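Local coordinates for protein spermidine synthase (Corynebacterium glutamicum ATCC 13032, PDB 3GJY) that probably makes spermidine by transferring an aminopropyl group from decarboxylated S-adenosylmethionine to putrescine, a step of polyamine biosynthesis, at residues R165-G170 with Q175-V180; G77-I82 with D109-S114; H185-L190 with G244-F249; R262-L265 with P270-Y273. All coordinates share one frame; numbering follows the deposited sequence. Where two conformers were deposited one is given.

Contact 1. Residues R165-G170 with Q175-V180; sequences RDVFAG and QNFTTV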
loop_
_atom_site.group_PDB
_atom_site.type_symbol
_atom_site.label_atom_id
_atom_site.label_comp_id
_atom_site.label_asym_id
_atom_site.label_seq_id
_atom_site.Cartn_x
_atom_site.Cartn_y
_atom_site.Cartn_z
ATOM N N ARG A 165 2.809 -1.951 0.988
ATOM C CA ARG A 165 3.268 -2.347 -0.348
ATOM C C ARG A 165 2.278 -1.805 -1.372
ATOM O O ARG A 165 1.075 -2.153 -1.352
ATOM C CB ARG A 165 3.330 -3.868 -0.526
ATOM C CG ARG A 165 4.101 -4.249 -1.756
ATOM C CD ARG A 165 3.762 -5.661 -2.234
ATOM N NE ARG A 165 2.406 -5.728 -2.749
ATOM C CZ ARG A 165 1.735 -6.871 -2.883
ATOM N NH1 ARG A 165 2.275 -8.025 -2.525
ATOM N NH2 ARG A 165 0.495 -6.839 -3.345
ATOM N N ASP A 166 2.768 -0.966 -2.271
ATOM C CA ASP A 166 1.932 -0.409 -3.343
ATOM C C ASP A 166 2.810 -0.230 -4.551
ATOM O O ASP A 166 3.183 0.873 -4.929
ATOM C CB ASP A 166 1.269 0.908 -2.910
ATOM C CG ASP A 166 0.257 1.427 -3.923
ATOM O OD1 ASP A 166 -0.240 0.617 -4.695
ATOM O OD2 ASP A 166 -0.016 2.658 -3.937
ATOM N N VAL A 167 3.165 -1.366 -5.135
ATOM C CA VAL A 167 4.063 -1.414 -6.285
ATOM C C VAL A 167 3.249 -1.441 -7.587
ATOM O O VAL A 167 2.237 -2.168 -7.692
ATOM C CB VAL A 167 5.104 -2.595 -6.162
ATOM C CG1 VAL A 167 5.914 -2.461 -4.904
ATOM C CG2 VAL A 167 4.474 -3.944 -6.183
ATOM N N PHE A 168 3.700 -0.673 -8.577
ATOM C CA PHE A 168 3.121 -0.750 -9.956
ATOM C C PHE A 168 1.599 -0.804 -9.892
ATOM O O PHE A 168 0.959 -1.724 -10.438
ATOM C CB PHE A 168 3.677 -1.970 -10.688
ATOM C CG PHE A 168 5.163 -2.028 -10.673
ATOM C CD1 PHE A 168 5.910 -1.114 -11.420
ATOM C CD2 PHE A 168 5.824 -2.985 -9.915
ATOM C CE1 PHE A 168 7.297 -1.158 -11.424
ATOM C CE2 PHE A 168 7.224 -3.044 -9.901
ATOM C CZ PHE A 168 7.962 -2.126 -10.670
ATOM N N ALA A 169 1.014 0.197 -9.233
ATOM C CA ALA A 169 -0.411 0.162 -8.965
ATOM C C ALA A 169 -1.155 0.182 -10.274
ATOM O O ALA A 169 -0.763 0.890 -11.209
ATOM C CB ALA A 169 -0.831 1.313 -8.034
ATOM N N GLY A 170 -2.186 -0.658 -10.363
ATOM C CA GLY A 170 -2.917 -0.850 -11.619
ATOM C C GLY A 170 -2.568 -2.143 -12.328
ATOM O O GLY A 170 -3.317 -2.591 -13.211
ATOM N N GLN A 175 5.875 -11.135 -9.288
ATOM C CA GLN A 175 5.809 -12.340 -8.500
ATOM C C GLN A 175 6.680 -12.252 -7.255
ATOM O O GLN A 175 6.272 -12.752 -6.177
ATOM C CB GLN A 175 6.206 -13.538 -9.384
ATOM C CG GLN A 175 5.830 -14.878 -8.779
ATOM C CD GLN A 175 6.953 -15.458 -7.989
ATOM O OE1 GLN A 175 7.983 -14.810 -7.813
ATOM N NE2 GLN A 175 6.768 -16.681 -7.475
ATOM N N ASN A 176 7.814 -11.563 -7.351
ATOM C CA ASN A 176 8.728 -11.488 -6.215
ATOM C C ASN A 176 8.278 -10.643 -5.036
ATOM O O ASN A 176 8.918 -10.644 -3.997
ATOM C CB ASN A 176 10.179 -11.195 -6.615
ATOM C CG ASN A 176 10.367 -9.862 -7.243
ATOM O OD1 ASN A 176 9.420 -9.134 -7.527
ATOM N ND2 ASN A 176 11.642 -9.547 -7.534
ATOM N N PHE A 177 7.135 -9.981 -5.195
ATOM C CA PHE A 177 6.488 -9.280 -4.101
ATOM C C PHE A 177 5.341 -10.083 -3.510
ATOM O O PHE A 177 4.613 -9.562 -2.663
ATOM C CB PHE A 177 5.960 -7.929 -4.593
ATOM C CG PHE A 177 7.036 -6.947 -4.862
ATOM C CD1 PHE A 177 7.740 -6.364 -3.828
ATOM C CD2 PHE A 177 7.385 -6.629 -6.185
ATOM C CE1 PHE A 177 8.758 -5.430 -4.098
ATOM C CE2 PHE A 177 8.407 -5.707 -6.445
ATOM C CZ PHE A 177 9.084 -5.114 -5.403
ATOM N N THR A 178 5.176 -11.340 -3.929
ATOM C CA THR A 178 4.007 -12.119 -3.506
ATOM C C THR A 178 4.330 -13.447 -2.835
ATOM O O THR A 178 3.422 -14.245 -2.577
ATOM C CB THR A 178 3.052 -12.391 -4.691
ATOM O OG1 THR A 178 3.644 -13.365 -5.545
ATOM C CG2 THR A 178 2.771 -11.099 -5.452
ATOM N N THR A 179 5.608 -13.680 -2.567
ATOM C CA THR A 179 6.051 -14.992 -2.119
ATOM C C THR A 179 6.243 -15.041 -0.616
ATOM O O THR A 179 6.442 -14.016 0.072
ATOM C CB THR A 179 7.402 -15.369 -2.747
ATOM O OG1 THR A 179 8.369 -14.377 -2.365
ATOM C CG2 THR A 179 7.300 -15.429 -4.242
ATOM N N VAL A 180 6.260 -16.272 -0.114
ATOM C CA VAL A 180 6.537 -16.524 1.300
ATOM C C VAL A 180 7.877 -15.894 1.696
ATOM O O VAL A 180 7.989 -15.271 2.756
ATOM C CB VAL A 180 6.537 -18.028 1.560
ATOM C CG1 VAL A 180 7.177 -18.349 2.947
ATOM C CG2 VAL A 180 5.089 -18.600 1.423
#
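V167 overlaps one face of the F177 ring with both of its methyls. CG1 stands over the middle of the ring, 4.2 Å from its centroid and 11° off the normal, a CH-pi contact. CG2 lies nearer the attached end, 4.0 Å from CD2 of F177. A residue branched at CB suits this spot because its two methyls can lie on the flat ring together. R165 meets the same phenylalanine at its CB and backbone. Its CD packs 3.9 Å from CB of F177, and a bend at chi3 (69°) turns the guanidinium toward the F177 carbonyl. NH1 then meets F177 O at 2.8 Å near the guanidinium plane, but the N-H points poorly and the bond is weak (122°). The same NH1 has a stronger partner in the salt bridge to E212, which probably offsets its buried charge, while NH2 bonds to N199 O. Both segments belong to the connection between strand 160-165 and helix 180-189 of the Rossmann-like AdoMet-dependent transferase fold; in related spermidine synthases the loop after this strand borders the active site. Within 175-180 the short 3-10 turn is closed at Q175 O, which accepts both T178 N at 2.9 Å and T178 OG1 at 2.8 Å. Threonine supplies the second donor, and its hydroxyl also bonds to R289. F177 itself meets the F182 ring edge-to-face.

Contact 2. Residues G77-I82 with D109-S114; sequences GARAFI and DVYPQS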
loop_
_atom_site.group_PDB
_atom_site.type_symbol
_atom_site.label_atom_id
_atom_site.label_comp_id
_atom_site.label_asym_id
_atom_site.label_seq_id
_atom_site.Cartn_x
_atom_site.Cartn_y
_atom_site.Cartn_z
ATOM N N GLY A 77 -7.757 1.259 7.260
ATOM C CA GLY A 77 -7.315 0.031 7.929
ATOM C C GLY A 77 -6.061 0.272 8.756
ATOM O O GLY A 77 -5.963 -0.209 9.882
ATOM N N ALA A 78 -5.090 1.006 8.193
ATOM C CA ALA A 78 -3.827 1.249 8.900
ATOM C C ALA A 78 -4.048 2.151 10.116
ATOM O O ALA A 78 -3.514 1.880 11.195
ATOM C CB ALA A 78 -2.757 1.854 7.965
ATOM N N ARG A 79 -4.844 3.205 9.967
ATOM C CA ARG A 79 -5.053 4.117 11.121
ATOM C C ARG A 79 -5.754 3.377 12.249
ATOM O O ARG A 79 -5.418 3.565 13.429
ATOM C CB ARG A 79 -5.865 5.360 10.751
ATOM C CG ARG A 79 -5.056 6.373 9.918
ATOM C CD ARG A 79 -5.943 7.519 9.509
ATOM N NE ARG A 79 -6.403 8.303 10.645
ATOM C CZ ARG A 79 -7.110 9.419 10.507
ATOM N NH1 ARG A 79 -7.442 9.847 9.287
ATOM N NH2 ARG A 79 -7.499 10.097 11.582
ATOM N N ALA A 80 -6.728 2.528 11.911
ATOM C CA ALA A 80 -7.420 1.776 12.979
ATOM C C ALA A 80 -6.412 0.927 13.785
ATOM O O ALA A 80 -6.462 0.865 15.020
ATOM C CB ALA A 80 -8.553 0.914 12.398
ATOM N N PHE A 81 -5.502 0.286 13.067
ATOM C CA PHE A 81 -4.519 -0.557 13.690
ATOM C C PHE A 81 -3.508 0.271 14.495
ATOM O O PHE A 81 -3.220 -0.044 15.657
ATOM C CB PHE A 81 -3.785 -1.354 12.609
ATOM C CG PHE A 81 -2.811 -2.371 13.166
ATOM C CD1 PHE A 81 -3.189 -3.702 13.297
ATOM C CD2 PHE A 81 -1.548 -2.001 13.597
ATOM C CE1 PHE A 81 -2.304 -4.662 13.791
ATOM C CE2 PHE A 81 -0.668 -2.958 14.127
ATOM C CZ PHE A 81 -1.074 -4.279 14.223
ATOM N N ILE A 82 -2.937 1.307 13.877
ATOM C CA ILE A 82 -1.934 2.133 14.542
ATOM C C ILE A 82 -2.544 2.761 15.800
ATOM O O ILE A 82 -1.913 2.802 16.860
ATOM C CB ILE A 82 -1.419 3.239 13.572
ATOM C CG1 ILE A 82 -0.609 2.618 12.415
ATOM C CG2 ILE A 82 -0.594 4.318 14.316
ATOM C CD1 ILE A 82 -0.474 3.542 11.216
ATOM N N ASP A 109 1.071 13.630 7.683
ATOM C CA ASP A 109 0.218 14.673 8.252
ATOM C C ASP A 109 -0.657 14.168 9.411
ATOM O O ASP A 109 -0.819 14.848 10.437
ATOM C CB ASP A 109 -0.677 15.285 7.171
ATOM C CG ASP A 109 -1.332 16.567 7.647
ATOM O OD1 ASP A 109 -0.592 17.549 7.877
ATOM O OD2 ASP A 109 -2.571 16.583 7.798
ATOM N N VAL A 110 -1.205 12.965 9.240
ATOM C CA VAL A 110 -2.028 12.355 10.292
ATOM C C VAL A 110 -1.205 12.101 11.566
ATOM O O VAL A 110 -1.693 12.332 12.688
ATOM C CB VAL A 110 -2.652 11.051 9.806
ATOM C CG1 VAL A 110 -3.384 10.301 10.943
ATOM C CG2 VAL A 110 -3.637 11.369 8.679
ATOM N N TYR A 111 0.040 11.674 11.363
ATOM C CA TYR A 111 0.950 11.346 12.443
ATOM C C TYR A 111 2.182 12.219 12.288
ATOM O O TYR A 111 3.155 11.840 11.627
ATOM C CB TYR A 111 1.305 9.861 12.359
ATOM C CG TYR A 111 0.121 8.920 12.465
ATOM C CD1 TYR A 111 -0.649 8.880 13.646
ATOM C CD2 TYR A 111 -0.219 8.076 11.405
ATOM C CE1 TYR A 111 -1.756 8.033 13.781
ATOM C CE2 TYR A 111 -1.323 7.194 11.510
ATOM C CZ TYR A 111 -2.090 7.186 12.707
ATOM O OH TYR A 111 -3.130 6.310 12.829
ATOM N N PRO A 112 2.145 13.438 12.861
ATOM C CA PRO A 112 3.172 14.433 12.518
ATOM C C PRO A 112 4.577 14.157 13.031
ATOM O O PRO A 112 5.519 14.870 12.632
ATOM C CB PRO A 112 2.601 15.745 13.092
ATOM C CG PRO A 112 1.595 15.331 14.095
ATOM C CD PRO A 112 1.035 14.019 13.644
ATOM N N GLN A 113 4.721 13.132 13.872
ATOM C CA GLN A 113 6.030 12.682 14.361
ATOM C C GLN A 113 6.501 11.416 13.662
ATOM O O GLN A 113 7.593 10.912 13.958
ATOM C CB GLN A 113 5.981 12.459 15.872
ATOM C CG GLN A 113 5.669 13.736 16.643
ATOM C CD GLN A 113 5.555 13.512 18.129
ATOM O OE1 GLN A 113 4.510 13.100 18.639
ATOM N NE2 GLN A 113 6.625 13.802 18.838
ATOM N N SER A 114 5.676 10.885 12.753
ATOM C CA SER A 114 6.055 9.667 12.022
ATOM C C SER A 114 7.168 9.923 11.006
ATOM O O SER A 114 7.340 11.048 10.510
ATOM C CB SER A 114 4.832 9.025 11.343
ATOM O OG SER A 114 4.333 9.814 10.259
#
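Y111 reaches across to the helix of 77-82 and sets its hydroxyl end against R79 and I82. Its OH comes within 3.4 Å of CA of R79, close to the helix backbone, and bonds to D83 one turn along. A tyrosine suits the place: the ring packs in a buried position against I82 and V110, and the hydroxyl finds a carboxylate. Beside it, I82 crosses the ring obliquely. Its CG2, anti to the backbone N, lies 3.6 Å from CZ of Y111, while CD1 reaches CE2 of Y111 at 3.8 Å, so both branches of the isoleucine touch the aromatic side chain.

R79 passes the tyrosine with its aliphatic part and then bends at chi3 (65°), which brings the guanidinium over V110. CG1 of V110 is 3.6 Å from NE of R79 and covers one face of the flat group toward its rim. The same methyl stands 3.6 Å above the plane of the Y111 ring, over its centre, so one valine branch fills the corner between two flat groups whose planes are 84° apart. The charged end of R79 keeps a polar partner, NH1 bonding to Y106 OH on helix 102-110.

Just past that helix, the type I turn from Y111 to S114 is secured at Y111 O, which accepts S114 OG at 2.7 Å as well as S114 N. The turn leads into strand 115-120, and strand 92-96, helix 102-110 and strand 115-120 form a beta-alpha-beta crossover typical of the Rossmann-like AdoMet-dependent transferase fold, here packed against helix 69-85.

Contact 3. Residues H185-L190 with G244-F249; sequences HCHRGL and GSDTEF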
loop_
_atom_site.group_PDB
_atom_site.type_symbol
_atom_site.label_atom_id
_atom_site.label_comp_id
_atom_site.label_asym_id
_atom_site.label_seq_id
_atom_site.Cartn_x
_atom_site.Cartn_y
_atom_site.Cartn_z
ATOM N N HIS A 185 10.825 -11.726 4.845
ATOM C CA HIS A 185 11.670 -10.547 4.996
ATOM C C HIS A 185 10.910 -9.403 5.684
ATOM O O HIS A 185 11.444 -8.746 6.584
ATOM C CB HIS A 185 12.229 -10.105 3.659
ATOM C CG HIS A 185 13.292 -11.011 3.138
ATOM N ND1 HIS A 185 13.261 -11.617 1.896
ATOM C CD2 HIS A 185 14.403 -11.470 3.754
ATOM C CE1 HIS A 185 14.367 -12.347 1.750
ATOM N NE2 HIS A 185 15.060 -12.272 2.865
ATOM N N CYS A 186 9.675 -9.186 5.245
ATOM C CA CYS A 186 8.816 -8.159 5.868
ATOM C C CYS A 186 8.580 -8.438 7.336
ATOM O O CYS A 186 8.690 -7.534 8.157
ATOM C CB CYS A 186 7.484 -8.040 5.112
ATOM S SG CYS A 186 7.650 -7.337 3.473
ATOM N N HIS A 187 8.322 -9.704 7.670
ATOM C CA HIS A 187 8.099 -10.067 9.068
ATOM C C HIS A 187 9.329 -9.797 9.951
ATOM O O HIS A 187 9.225 -9.226 11.036
ATOM C CB HIS A 187 7.629 -11.517 9.163
ATOM C CG HIS A 187 7.231 -11.915 10.540
ATOM N ND1 HIS A 187 8.131 -12.306 11.502
ATOM C CD2 HIS A 187 6.014 -11.927 11.126
ATOM C CE1 HIS A 187 7.483 -12.548 12.627
ATOM N NE2 HIS A 187 6.198 -12.329 12.428
ATOM N N ARG A 188 10.520 -10.171 9.453
ATOM C CA ARG A 188 11.724 -9.868 10.184
ATOM C C ARG A 188 11.881 -8.368 10.417
ATOM O O ARG A 188 12.244 -7.940 11.515
ATOM C CB ARG A 188 12.946 -10.384 9.437
ATOM C CG ARG A 188 14.273 -10.122 10.207
ATOM C CD ARG A 188 15.482 -10.683 9.413
ATOM N NE ARG A 188 15.652 -9.918 8.188
ATOM C CZ ARG A 188 15.352 -10.335 6.959
ATOM N NH1 ARG A 188 14.967 -11.587 6.712
ATOM N NH2 ARG A 188 15.464 -9.484 5.938
ATOM N N GLY A 189 11.635 -7.562 9.384
ATOM C CA GLY A 189 11.832 -6.113 9.548
ATOM C C GLY A 189 10.839 -5.465 10.492
ATOM O O GLY A 189 11.147 -4.427 11.041
ATOM N N LEU A 190 9.629 -6.020 10.633
ATOM C CA LEU A 190 8.619 -5.401 11.485
ATOM C C LEU A 190 8.938 -5.538 12.962
ATOM O O LEU A 190 9.372 -6.618 13.432
ATOM C CB LEU A 190 7.247 -6.020 11.201
ATOM C CG LEU A 190 6.610 -5.521 9.901
ATOM C CD1 LEU A 190 5.408 -6.420 9.546
ATOM C CD2 LEU A 190 6.195 -4.036 9.978
ATOM N N GLY A 244 -1.612 -8.196 7.223
ATOM C CA GLY A 244 -1.041 -9.283 8.015
ATOM C C GLY A 244 -0.364 -8.705 9.250
ATOM O O GLY A 244 0.225 -7.621 9.194
ATOM N N SER A 245 -0.502 -9.384 10.391
ATOM C CA SER A 245 0.179 -8.979 11.613
ATOM C C SER A 245 0.165 -10.139 12.592
ATOM O O SER A 245 -0.728 -11.019 12.515
ATOM C CB SER A 245 -0.593 -7.836 12.282
ATOM O OG SER A 245 0.057 -7.362 13.469
ATOM N N ASP A 246 1.125 -10.129 13.524
ATOM C CA ASP A 246 1.032 -11.035 14.679
ATOM C C ASP A 246 0.065 -10.537 15.762
ATOM O O ASP A 246 -0.257 -11.277 16.693
ATOM C CB ASP A 246 2.394 -11.318 15.297
ATOM C CG ASP A 246 3.275 -12.158 14.381
ATOM O OD1 ASP A 246 2.760 -12.901 13.514
ATOM O OD2 ASP A 246 4.497 -12.095 14.597
ATOM N N THR A 247 -0.383 -9.296 15.619
ATOM C CA THR A 247 -1.448 -8.725 16.449
ATOM C C THR A 247 -2.808 -9.093 15.836
ATOM O O THR A 247 -2.982 -9.008 14.618
ATOM C CB THR A 247 -1.297 -7.184 16.507
ATOM O OG1 THR A 247 -0.008 -6.851 17.018
ATOM C CG2 THR A 247 -2.385 -6.507 17.382
ATOM N N GLU A 248 -3.755 -9.547 16.676
ATOM C CA GLU A 248 -5.108 -9.824 16.202
ATOM C C GLU A 248 -5.769 -8.619 15.545
ATOM O O GLU A 248 -5.634 -7.508 16.029
ATOM C CB GLU A 248 -5.995 -10.282 17.375
ATOM C CG GLU A 248 -5.580 -11.590 17.953
ATOM C CD GLU A 248 -6.538 -12.076 18.992
ATOM O OE1 GLU A 248 -7.685 -12.411 18.629
ATOM O OE2 GLU A 248 -6.127 -12.131 20.164
ATOM N N PHE A 249 -6.452 -8.857 14.430
ATOM C CA PHE A 249 -7.283 -7.853 13.794
ATOM C C PHE A 249 -8.660 -7.842 14.430
ATOM O O PHE A 249 -9.101 -8.835 15.047
ATOM C CB PHE A 249 -7.370 -8.132 12.292
ATOM C CG PHE A 249 -6.070 -7.851 11.564
ATOM C CD1 PHE A 249 -5.625 -6.529 11.386
ATOM C CD2 PHE A 249 -5.254 -8.880 11.169
ATOM C CE1 PHE A 249 -4.416 -6.264 10.750
ATOM C CE2 PHE A 249 -4.049 -8.615 10.516
ATOM C CZ PHE A 249 -3.624 -7.308 10.339
#
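H187 and D246 form a His-carboxylate hydrogen bond at the surface of the Rossmann-like domain, linking helix 180-189 to the chain that leaves strand 238-245. From CB, the histidine is directed by its first torsion, which sets CG anti to the backbone N (chi1 -173°) and carries the ring out from the helix toward D246. Of the ring carbons, CD2 comes within 3.8 Å of D246 OD2 and CE1 within 3.6 Å of it, on the two sides of the nitrogen that makes the bond. That nitrogen, NE2, donates to OD2 at 2.8 Å, with an N-H...O angle of 158°, and OD2 lies near the ring plane. The carboxylate is turned by 57° against the ring, and the N-H reaches OD2 on its syn side, somewhat out of the carboxylate plane. Histidine suits the position because its ring carries an N-H at the end remote from the helix, where the carboxylate stands. The F220 ring meets it as well, the planes at a steep angle. D246 sits in an ST turn, in which T247 N donates to S245 OG at 2.9 Å. D246 is held from a second direction, since its OD1 bonds to the backbone N of E221.

Contact 4. Residues R262-L265 with P270-Y273; sequences RELL and PAQY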
loop_
_atom_site.group_PDB
_atom_site.type_symbol
_atom_site.label_atom_id
_atom_site.label_comp_id
_atom_site.label_asym_id
_atom_site.label_seq_id
_atom_site.Cartn_x
_atom_site.Cartn_y
_atom_site.Cartn_z
ATOM N N ARG A 262 -17.907 2.385 8.831
ATOM C CA ARG A 262 -18.497 3.693 8.541
ATOM C C ARG A 262 -17.556 4.500 7.668
ATOM O O ARG A 262 -18.006 5.166 6.737
ATOM C CB ARG A 262 -18.870 4.431 9.822
ATOM C CG ARG A 262 -19.982 3.695 10.572
ATOM C CD ARG A 262 -20.584 4.452 11.730
ATOM N NE ARG A 262 -19.588 4.958 12.654
ATOM C CZ ARG A 262 -19.177 4.300 13.735
ATOM N NH1 ARG A 262 -19.689 3.110 14.035
ATOM N NH2 ARG A 262 -18.256 4.842 14.516
ATOM N N GLU A 263 -16.240 4.417 7.931
ATOM C CA GLU A 263 -15.291 5.108 7.053
ATOM C C GLU A 263 -15.283 4.533 5.644
ATOM O O GLU A 263 -15.219 5.266 4.660
ATOM C CB GLU A 263 -13.864 5.065 7.620
ATOM C CG GLU A 263 -13.730 5.763 8.963
ATOM C CD GLU A 263 -12.290 5.912 9.410
ATOM O OE1 GLU A 263 -11.373 5.405 8.741
ATOM O OE2 GLU A 263 -12.064 6.538 10.452
ATOM N N LEU A 264 -15.335 3.207 5.539
ATOM C CA LEU A 264 -15.318 2.541 4.237
ATOM C C LEU A 264 -16.543 2.815 3.379
ATOM O O LEU A 264 -16.511 2.610 2.162
ATOM C CB LEU A 264 -15.177 1.017 4.398
ATOM C CG LEU A 264 -13.892 0.524 5.038
ATOM C CD1 LEU A 264 -13.934 -1.014 5.112
ATOM C CD2 LEU A 264 -12.617 1.021 4.307
ATOM N N LEU A 265 -17.626 3.253 4.018
ATOM C CA LEU A 265 -18.852 3.590 3.288
ATOM C C LEU A 265 -18.838 5.029 2.834
ATOM O O LEU A 265 -19.780 5.461 2.142
ATOM C CB LEU A 265 -20.098 3.295 4.123
ATOM C CG LEU A 265 -20.297 1.814 4.489
ATOM C CD1 LEU A 265 -21.443 1.654 5.463
ATOM C CD2 LEU A 265 -20.496 0.936 3.247
ATOM N N PRO A 270 -18.420 1.972 -2.007
ATOM C CA PRO A 270 -18.508 1.493 -0.622
ATOM C C PRO A 270 -17.776 0.168 -0.470
ATOM O O PRO A 270 -17.958 -0.737 -1.259
ATOM C CB PRO A 270 -20.025 1.315 -0.398
ATOM C CG PRO A 270 -20.571 1.143 -1.761
ATOM C CD PRO A 270 -19.746 2.062 -2.634
ATOM N N ALA A 271 -16.909 0.077 0.510
ATOM C CA ALA A 271 -16.108 -1.143 0.655
ATOM C C ALA A 271 -16.484 -1.916 1.898
ATOM O O ALA A 271 -17.267 -1.431 2.712
ATOM C CB ALA A 271 -14.627 -0.805 0.691
ATOM N N GLN A 272 -15.922 -3.114 2.031
ATOM C CA GLN A 272 -16.246 -4.029 3.133
ATOM C C GLN A 272 -14.946 -4.435 3.846
ATOM O O GLN A 272 -13.948 -4.754 3.197
ATOM C CB GLN A 272 -16.924 -5.298 2.579
ATOM C CG GLN A 272 -18.301 -4.997 1.945
ATOM C CD GLN A 272 -18.888 -6.111 1.095
ATOM O OE1 GLN A 272 -18.250 -7.135 0.818
ATOM N NE2 GLN A 272 -20.117 -5.887 0.632
ATOM N N TYR A 273 -14.995 -4.433 5.170
ATOM C CA TYR A 273 -13.950 -4.998 6.012
ATOM C C TYR A 273 -14.285 -6.465 6.274
ATOM O O TYR A 273 -15.417 -6.801 6.640
ATOM C CB TYR A 273 -13.893 -4.256 7.348
ATOM C CG TYR A 273 -12.945 -4.882 8.357
ATOM C CD1 TYR A 273 -11.560 -4.816 8.177
ATOM C CD2 TYR A 273 -13.425 -5.575 9.479
ATOM C CE1 TYR A 273 -10.692 -5.389 9.084
ATOM C CE2 TYR A 273 -12.549 -6.152 10.403
ATOM C CZ TYR A 273 -11.181 -6.065 10.198
ATOM O OH TYR A 273 -10.292 -6.618 11.091
#
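L264 and A271 join the C-terminal end of helix 255-264 to the start of strand 272-274, an outermost strand of the large mixed sheet, in a tight helix-loop-strand connection. At a helix end the last carbonyls lack the usual amide of the next turn, and here A271 N takes that role, donating to L264 O at 3.1 Å. The bond is nearly straight at the hydrogen (169°), although the amide stands above the carbonyl plane. In the L264 side chain CG is anti to the carbonyl carbon, and chi2 (-180°) extends the chain so that CD1 runs on to Y273, 3.6 Å from its N and 3.9 Å from its CB. CB of L264 lies 4.2 Å from CB of A271. A small alanine suits the place, since the two backbones come close there, and W73 of helix 69-85 packs on both residues. The Y273 ring, its CG anti to the backbone N, leads away from L264, and its OH bonds to F250 O. L265, the next residue, has much the same torsions but sits on the exposed side, where it crosses the proline ring at about a right angle and brings CD2 to 3.7 Å from CB of P270.

Overall arrangement
Contact 1 is the most buried, within the connection after strand 160-165, and combines a valine on an aromatic face with a weak bond from an arginine that has a salt bridge elsewhere. Contacts 2 and 4 are partly buried: the first sets helix 69-85 against the end of helix 102-110 mainly through side-chain packing, the second ties a helix to an edge strand by a backbone bond and leucine packing. Contact 3 lies at the surface and relies on one polar bond. Contact 1 lies in the loop leading into helix 180-189, and contact 3 uses that helix's end. F81 of contact 2 packs on S245, T247 and F249 of contact 3, and F249 in turn touches Y273 of contact 4.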